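Local coordinates for MAU2 chromatid cohesion factor homolog (Saccharomyces cerevisiae, PDB 4XDN), which forms a complex with SCC2 that is required for cohesin to associate with chromosomes, and so takes part in sister chromatid cohesion, at residues A561-L564 and Q565-N569; F230-P233 and E234-Q238; C220-N223 and Y224-E228. One frame throughout, in Å; residues are numbered along the deposited sequence.

Interaction 1: A561-L564 and Q565-N569; sequences ALLL and QILVN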
loop_
_atom_site.group_PDB
_atom_site.type_symbol
_atom_site.label_atom_id
_atom_site.label_comp_id
_atom_site.label_asym_id
_atom_site.label_seq_id
_atom_site.Cartn_x
_atom_site.Cartn_y
_atom_site.Cartn_z
ATOM N N ALA A 561 17.116 -14.327 8.404
ATOM C CA ALA A 561 17.178 -13.240 9.367
ATOM C C ALA A 561 18.151 -13.648 10.460
ATOM O O ALA A 561 17.898 -14.607 11.188
ATOM C CB ALA A 561 15.807 -12.947 9.941
ATOM N N LEU A 562 19.261 -12.924 10.569
ATOM C CA LEU A 562 20.355 -13.329 11.444
ATOM C C LEU A 562 19.911 -13.555 12.882
ATOM O O LEU A 562 20.083 -14.649 13.417
ATOM C CB LEU A 562 21.472 -12.286 11.427
ATOM C CG LEU A 562 22.701 -12.649 12.267
ATOM C CD1 LEU A 562 23.414 -13.859 11.683
ATOM C CD2 LEU A 562 23.640 -11.468 12.365
ATOM N N LEU A 563 19.350 -12.522 13.506
ATOM C CA LEU A 563 18.976 -12.603 14.914
ATOM C C LEU A 563 17.985 -13.737 15.151
ATOM O O LEU A 563 18.096 -14.473 16.130
ATOM C CB LEU A 563 18.379 -11.278 15.397
ATOM C CG LEU A 563 17.903 -11.261 16.855
ATOM C CD1 LEU A 563 19.043 -11.573 17.815
ATOM C CD2 LEU A 563 17.272 -9.928 17.203
ATOM N N LEU A 564 17.025 -13.878 14.244
ATOM C CA LEU A 564 16.008 -14.910 14.375
ATOM C C LEU A 564 16.637 -16.296 14.285
ATOM O O LEU A 564 16.368 -17.160 15.119
ATOM C CB LEU A 564 14.932 -14.747 13.300
ATOM C CG LEU A 564 13.749 -15.717 13.385
ATOM C CD1 LEU A 564 12.989 -15.539 14.689
ATOM C CD2 LEU A 564 12.822 -15.524 12.200
ATOM N N GLN A 565 17.484 -16.499 13.281
ATOM C CA GLN A 565 18.116 -17.799 13.068
ATOM C C GLN A 565 18.923 -18.237 14.290
ATOM O O GLN A 565 18.929 -19.415 14.650
ATOM C CB GLN A 565 19.020 -17.763 11.834
ATOM C CG GLN A 565 18.758 -18.897 10.857
ATOM C CD GLN A 565 19.857 -19.048 9.823
ATOM O OE1 GLN A 565 20.507 -18.073 9.438
ATOM N NE2 GLN A 565 20.077 -20.278 9.371
ATOM N N ILE A 566 19.593 -17.284 14.928
ATOM C CA ILE A 566 20.412 -17.583 16.096
ATOM C C ILE A 566 19.544 -17.966 17.294
ATOM O O ILE A 566 19.849 -18.920 18.010
ATOM C CB ILE A 566 21.316 -16.381 16.470
ATOM C CG1 ILE A 566 22.328 -16.121 15.350
ATOM C CG2 ILE A 566 22.064 -16.647 17.775
ATOM C CD1 ILE A 566 23.145 -14.847 15.522
ATOM N N LEU A 567 18.463 -17.222 17.512
ATOM C CA LEU A 567 17.601 -17.455 18.667
ATOM C C LEU A 567 16.855 -18.789 18.575
ATOM O O LEU A 567 16.685 -19.478 19.581
ATOM C CB LEU A 567 16.598 -16.307 18.821
ATOM C CG LEU A 567 17.181 -14.944 19.207
ATOM C CD1 LEU A 567 16.084 -13.890 19.227
ATOM C CD2 LEU A 567 17.887 -14.994 20.553
ATOM N N VAL A 568 16.407 -19.148 17.375
ATOM C CA VAL A 568 15.696 -20.407 17.181
ATOM C C VAL A 568 16.634 -21.587 17.406
ATOM O O VAL A 568 16.262 -22.575 18.040
ATOM C CB VAL A 568 15.083 -20.513 15.772
ATOM C CG1 VAL A 568 14.366 -21.851 15.596
ATOM C CG2 VAL A 568 14.110 -19.382 15.542
ATOM N N ASN A 569 17.847 -21.484 16.875
ATOM C CA ASN A 569 18.841 -22.530 17.066
ATOM C C ASN A 569 19.311 -22.585 18.517
ATOM O O ASN A 569 19.521 -23.668 19.062
ATOM C CB ASN A 569 20.028 -22.317 16.126
ATOM C CG ASN A 569 19.769 -22.863 14.733
ATOM O OD1 ASN A 569 20.055 -24.026 14.448
ATOM N ND2 ASN A 569 19.219 -22.024 13.860
#
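The first turns of helix 562-575 are closed here by i to i+4 bonds, with Ala561 as the N-cap residue whose carbonyl starts the series. Gln565 N donates to Ala561 O at 2.9 Å, with an N-H...O angle of 166°. Ile566 N to Leu562 O, Leu567 N to Leu563 O and Val568 N to Leu564 O follow, the last at 3.0 Å, which is the alpha-helical pattern. Apolar side chains pair with the same spacing. CD1 of Ile566 lies 4.0 Å from Leu562 CG, and the two side chains run alongside each other in one direction. Leu567 instead lies slantwise across Leu563, its CD1 4.0 Å from Leu563 CG; CG of Leu567 is turned beside its own backbone N (chi1 -68°), which brings it back over the preceding turn, 3.2 Å from Leu563 O. Leu564 CD1 and Val568 CG2 meet at 4.1 Å, again with side chains pointing the same way. At the far end, Gln565 O accepts twice, from Asn569 N at 3.2 Å and from Asn569 ND2 at 2.7 Å, the two donors arriving from opposite faces of the carbonyl plane. The side-chain bond is nearly straight (170°), and Asn569 also bonds the backbone of Asn543 and Phe545, so its amide is fixed by several partners. A chain of another protein packs on Ala561, Leu563, Leu564 and Leu567. Leu564, Leu567 and Val568 also pack on helix 499-513, whereas Ile566 and Asn569 touch helix 580-593, both at Cys590, on a different side of helix 562-575.

Interaction 2: F230-P233 and E234-Q238; sequences FPIP and EDALQ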
loop_
_atom_site.group_PDB
_atom_site.type_symbol
_atom_site.label_atom_id
_atom_site.label_comp_id
_atom_site.label_asym_id
_atom_site.label_seq_id
_atom_site.Cartn_x
_atom_site.Cartn_y
_atom_site.Cartn_z
ATOM N N PHE A 230 -5.409 -8.461 5.523
ATOM C CA PHE A 230 -6.361 -9.502 5.886
ATOM C C PHE A 230 -5.926 -10.823 5.267
ATOM O O PHE A 230 -5.334 -10.833 4.188
ATOM C CB PHE A 230 -7.777 -9.155 5.412
ATOM C CG PHE A 230 -8.428 -8.037 6.179
ATOM C CD1 PHE A 230 -8.277 -7.929 7.551
ATOM C CD2 PHE A 230 -9.206 -7.097 5.522
ATOM C CE1 PHE A 230 -8.880 -6.904 8.252
ATOM C CE2 PHE A 230 -9.814 -6.069 6.217
ATOM C CZ PHE A 230 -9.652 -5.973 7.586
ATOM N N PRO A 231 -6.206 -11.944 5.952
ATOM C CA PRO A 231 -5.970 -13.249 5.328
ATOM C C PRO A 231 -6.731 -13.390 4.016
ATOM O O PRO A 231 -7.903 -13.016 3.949
ATOM C CB PRO A 231 -6.497 -14.237 6.372
ATOM C CG PRO A 231 -6.375 -13.519 7.662
ATOM C CD PRO A 231 -6.640 -12.076 7.354
ATOM N N ILE A 232 -6.075 -13.917 2.989
ATOM C CA ILE A 232 -6.726 -14.119 1.703
ATOM C C ILE A 232 -7.376 -15.503 1.663
ATOM O O ILE A 232 -6.692 -16.509 1.846
ATOM C CB ILE A 232 -5.738 -13.981 0.530
ATOM C CG1 ILE A 232 -4.958 -12.668 0.644
ATOM C CG2 ILE A 232 -6.489 -14.043 -0.797
ATOM C CD1 ILE A 232 -3.857 -12.508 -0.383
ATOM N N PRO A 233 -8.702 -15.562 1.435
ATOM C CA PRO A 233 -9.364 -16.868 1.317
ATOM C C PRO A 233 -8.765 -17.730 0.210
ATOM O O PRO A 233 -8.226 -17.201 -0.764
ATOM C CB PRO A 233 -10.815 -16.499 0.992
ATOM C CG PRO A 233 -10.997 -15.150 1.566
ATOM C CD PRO A 233 -9.676 -14.457 1.382
ATOM N N GLU A 234 -8.872 -19.044 0.361
ATOM C CA GLU A 234 -8.253 -19.982 -0.567
ATOM C C GLU A 234 -8.797 -19.830 -1.985
ATOM O O GLU A 234 -8.040 -19.875 -2.954
ATOM C CB GLU A 234 -8.463 -21.420 -0.080
ATOM C CG GLU A 234 -7.754 -22.474 -0.914
ATOM C CD GLU A 234 -6.254 -22.257 -0.976
ATOM O OE1 GLU A 234 -5.670 -21.813 0.036
ATOM O OE2 GLU A 234 -5.660 -22.523 -2.041
ATOM N N ASP A 235 -10.108 -19.649 -2.105
ATOM C CA ASP A 235 -10.740 -19.560 -3.417
ATOM C C ASP A 235 -10.267 -18.322 -4.180
ATOM O O ASP A 235 -10.084 -18.370 -5.395
ATOM C CB ASP A 235 -12.267 -19.552 -3.283
ATOM C CG ASP A 235 -12.765 -18.488 -2.328
ATOM O OD1 ASP A 235 -12.108 -18.267 -1.290
ATOM O OD2 ASP A 235 -13.815 -17.876 -2.614
ATOM N N ALA A 236 -10.068 -17.218 -3.467
ATOM C CA ALA A 236 -9.533 -16.004 -4.074
ATOM C C ALA A 236 -8.098 -16.230 -4.535
ATOM O O ALA A 236 -7.676 -15.713 -5.571
ATOM C CB ALA A 236 -9.596 -14.844 -3.094
ATOM N N LEU A 237 -7.354 -17.007 -3.754
ATOM C CA LEU A 237 -5.973 -17.340 -4.081
ATOM C C LEU A 237 -5.911 -18.193 -5.344
ATOM O O LEU A 237 -5.104 -17.936 -6.236
ATOM C CB LEU A 237 -5.309 -18.078 -2.912
ATOM C CG LEU A 237 -3.991 -17.522 -2.369
ATOM C CD1 LEU A 237 -4.148 -16.086 -1.896
ATOM C CD2 LEU A 237 -3.487 -18.400 -1.231
ATOM N N GLN A 238 -6.765 -19.210 -5.413
ATOM C CA GLN A 238 -6.824 -20.075 -6.584
ATOM C C GLN A 238 -7.327 -19.298 -7.794
ATOM O O GLN A 238 -6.871 -19.515 -8.916
ATOM C CB GLN A 238 -7.727 -21.282 -6.323
ATOM C CG GLN A 238 -7.187 -22.245 -5.275
ATOM C CD GLN A 238 -8.099 -23.439 -5.058
ATOM O OE1 GLN A 238 -9.032 -23.670 -5.828
ATOM N NE2 GLN A 238 -7.833 -24.203 -4.003
#
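Pro233 O receives the backbone N-H of Leu237 at 3.1 Å, with an N-H...O angle of 151° and the donor in the carbonyl plane. This i to i+4 bond closes the first turn of helix 234-241, for which Pro233 is the N-cap residue. The preceding Ile232 folds against that turn. Its CG2 branch touches Ala236 CB at 3.9 Å and comes within 3.3 Å of Leu237 CD1, a carbon pair closer than ordinary van der Waals contact. The Ile232 and Leu237 side chains cross at about a right angle, and the single methyl Leu237 CD1 lies across Ile232, meeting its CB and CD1 as well as the closer CG2. On another side of the turn, Asp235 OD1 approaches Pro233 CB at 3.2 Å. That reach follows from chi1 of 53°, which sets the Asp235 carboxylate between its own backbone N and carbonyl carbon. One turn along, Gln238 NE2 makes a weak bond to Glu234 OE2 at 3.4 Å. The Pro233 ring also rests on Tyr221 and Leu225 of helix 212-228. The arrangement is a hydrophobic staple, the N' residue Ile232 packing on the N4 residue Leu237 across the N-cap Pro233, in the short link between helices 212-228 and 234-241.

Interaction 3: C220-N223 and Y224-E228; sequences CYVN and YLLNE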
loop_
_atom_site.group_PDB
_atom_site.type_symbol
_atom_site.label_atom_id
_atom_site.label_comp_id
_atom_site.label_asym_id
_atom_site.label_seq_id
_atom_site.Cartn_x
_atom_site.Cartn_y
_atom_site.Cartn_z
ATOM N N CYS A 220 -9.031 -6.889 -7.686
ATOM C CA CYS A 220 -9.441 -5.812 -6.789
ATOM C C CYS A 220 -9.582 -6.361 -5.376
ATOM O O CYS A 220 -9.179 -5.723 -4.402
ATOM C CB CYS A 220 -10.766 -5.185 -7.239
ATOM S SG CYS A 220 -10.734 -4.319 -8.831
ATOM N N TYR A 221 -10.156 -7.556 -5.281
ATOM C CA TYR A 221 -10.386 -8.210 -3.999
ATOM C C TYR A 221 -9.068 -8.493 -3.289
ATOM O O TYR A 221 -8.865 -8.073 -2.150
ATOM C CB TYR A 221 -11.163 -9.511 -4.208
ATOM C CG TYR A 221 -11.623 -10.201 -2.941
ATOM C CD1 TYR A 221 -11.800 -9.497 -1.758
ATOM C CD2 TYR A 221 -11.884 -11.564 -2.936
ATOM C CE1 TYR A 221 -12.229 -10.134 -0.606
ATOM C CE2 TYR A 221 -12.307 -12.207 -1.792
ATOM C CZ TYR A 221 -12.478 -11.490 -0.631
ATOM O OH TYR A 221 -12.898 -12.133 0.510
ATOM N N VAL A 222 -8.173 -9.199 -3.972
ATOM C CA VAL A 222 -6.888 -9.570 -3.394
ATOM C C VAL A 222 -6.104 -8.330 -2.969
ATOM O O VAL A 222 -5.543 -8.295 -1.874
ATOM C CB VAL A 222 -6.046 -10.407 -4.386
ATOM C CG1 VAL A 222 -4.625 -10.618 -3.863
ATOM C CG2 VAL A 222 -6.714 -11.751 -4.637
ATOM N N ASN A 223 -6.079 -7.314 -3.828
ATOM C CA ASN A 223 -5.350 -6.089 -3.520
ATOM C C ASN A 223 -5.918 -5.406 -2.282
ATOM O O ASN A 223 -5.170 -4.924 -1.434
ATOM C CB ASN A 223 -5.379 -5.121 -4.706
ATOM C CG ASN A 223 -4.107 -4.287 -4.816
ATOM O OD1 ASN A 223 -3.691 -3.920 -5.916
ATOM N ND2 ASN A 223 -3.476 -3.998 -3.678
ATOM N N TYR A 224 -7.242 -5.364 -2.179
ATOM C CA TYR A 224 -7.889 -4.805 -0.996
ATOM C C TYR A 224 -7.459 -5.547 0.269
ATOM O O TYR A 224 -7.141 -4.929 1.282
ATOM C CB TYR A 224 -9.412 -4.857 -1.130
ATOM C CG TYR A 224 -10.128 -4.860 0.202
ATOM C CD1 TYR A 224 -10.328 -3.683 0.911
ATOM C CD2 TYR A 224 -10.597 -6.045 0.755
ATOM C CE1 TYR A 224 -10.977 -3.683 2.130
ATOM C CE2 TYR A 224 -11.246 -6.056 1.975
ATOM C CZ TYR A 224 -11.432 -4.873 2.658
ATOM O OH TYR A 224 -12.078 -4.885 3.872
ATOM N N LEU A 225 -7.456 -6.875 0.200
ATOM C CA LEU A 225 -7.098 -7.699 1.349
ATOM C C LEU A 225 -5.642 -7.474 1.747
ATOM O O LEU A 225 -5.324 -7.390 2.931
ATOM C CB LEU A 225 -7.344 -9.180 1.043
ATOM C CG LEU A 225 -8.806 -9.596 0.847
ATOM C CD1 LEU A 225 -8.886 -11.016 0.316
ATOM C CD2 LEU A 225 -9.597 -9.475 2.143
ATOM N N LEU A 226 -4.764 -7.373 0.754
ATOM C CA LEU A 226 -3.349 -7.127 1.012
ATOM C C LEU A 226 -3.127 -5.745 1.625
ATOM O O LEU A 226 -2.285 -5.581 2.509
ATOM C CB LEU A 226 -2.539 -7.265 -0.276
ATOM C CG LEU A 226 -2.295 -8.692 -0.770
ATOM C CD1 LEU A 226 -1.729 -8.669 -2.181
ATOM C CD2 LEU A 226 -1.357 -9.440 0.166
ATOM N N ASN A 227 -3.883 -4.756 1.154
ATOM C CA ASN A 227 -3.803 -3.404 1.700
ATOM C C ASN A 227 -4.166 -3.373 3.179
ATOM O O ASN A 227 -3.633 -2.563 3.939
ATOM C CB ASN A 227 -4.725 -2.452 0.932
ATOM C CG ASN A 227 -4.322 -2.291 -0.520
ATOM O OD1 ASN A 227 -3.194 -2.602 -0.899
ATOM N ND2 ASN A 227 -5.247 -1.803 -1.343
ATOM N N GLU A 228 -5.080 -4.256 3.574
ATOM C CA GLU A 228 -5.533 -4.346 4.960
ATOM C C GLU A 228 -4.804 -5.456 5.718
ATOM O O GLU A 228 -5.018 -5.643 6.918
ATOM C CB GLU A 228 -7.043 -4.593 5.005
ATOM C CG GLU A 228 -7.887 -3.476 4.400
ATOM C CD GLU A 228 -7.839 -2.191 5.211
ATOM O OE1 GLU A 228 -7.424 -2.234 6.386
ATOM O OE2 GLU A 228 -8.220 -1.132 4.668
#
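Tyr221 and Leu225 form the close-packed side of an i to i+4 contact in the C-terminal half of alpha-helix 212-228. Leu225 CD1 sits over one face of the Tyr221 ring, 3.8 Å from the centroid and 20° off the ring normal, a CH-pi contact displaced toward the rim; CE1 is its nearest ring atom. The ring reaches this place because Tyr221 CG stands opposite its backbone N (chi1 -172°), while Leu225 CG is turned beside its own. Phe200 stacks with the same ring. Elsewhere round the helix the touch is slighter: Val222 CG1 and Leu226 CD1 meet at 3.9 Å, with the side chains running the same way. The looser side carries the amides of Asn223, which is buried, and Asn227, which is partly exposed; a chain of another protein meets both. These amides cross obliquely with planes 52° apart. Asn223 OD1 accepts from Trp255 NE1, Asn227 ND2 bonds a polar side chain of the other protein's chain, and the backbone of that chain also accepts from Asn223 ND2. Tyr224 OH is held by His193 ND1. The backbone bonds of this turn are regular, as between Leu226 N and Val222 O at 2.9 Å. Tyr221 O lies in the plane of the Tyr224 ring, at its edge, 3.9 Å from CD2.

Overall arrangement
Interactions 2 and 3 belong to consecutive helices and touch each other, their centres about 10 Å apart: Phe230 N lies 2.8 Å from Leu225 O, a probable hydrogen bond. Interaction 1 is separate, its centre about 30 Å from that of interaction 2 and about 31 Å from that of interaction 3. Burial divides them differently. Interactions 1 and 3 are buried, lie along single helices and touch a chain of another protein, whereas interaction 2 is a surface contact with no other protein chain of the assembly against its segments. Their chemistry follows: aliphatic pairing in 561-569, a leucine over a tyrosine face plus amides bonded outward in 220-228, and an isoleucine-leucine staple across a proline N-cap, with exposed carboxylates beside it, in 230-238.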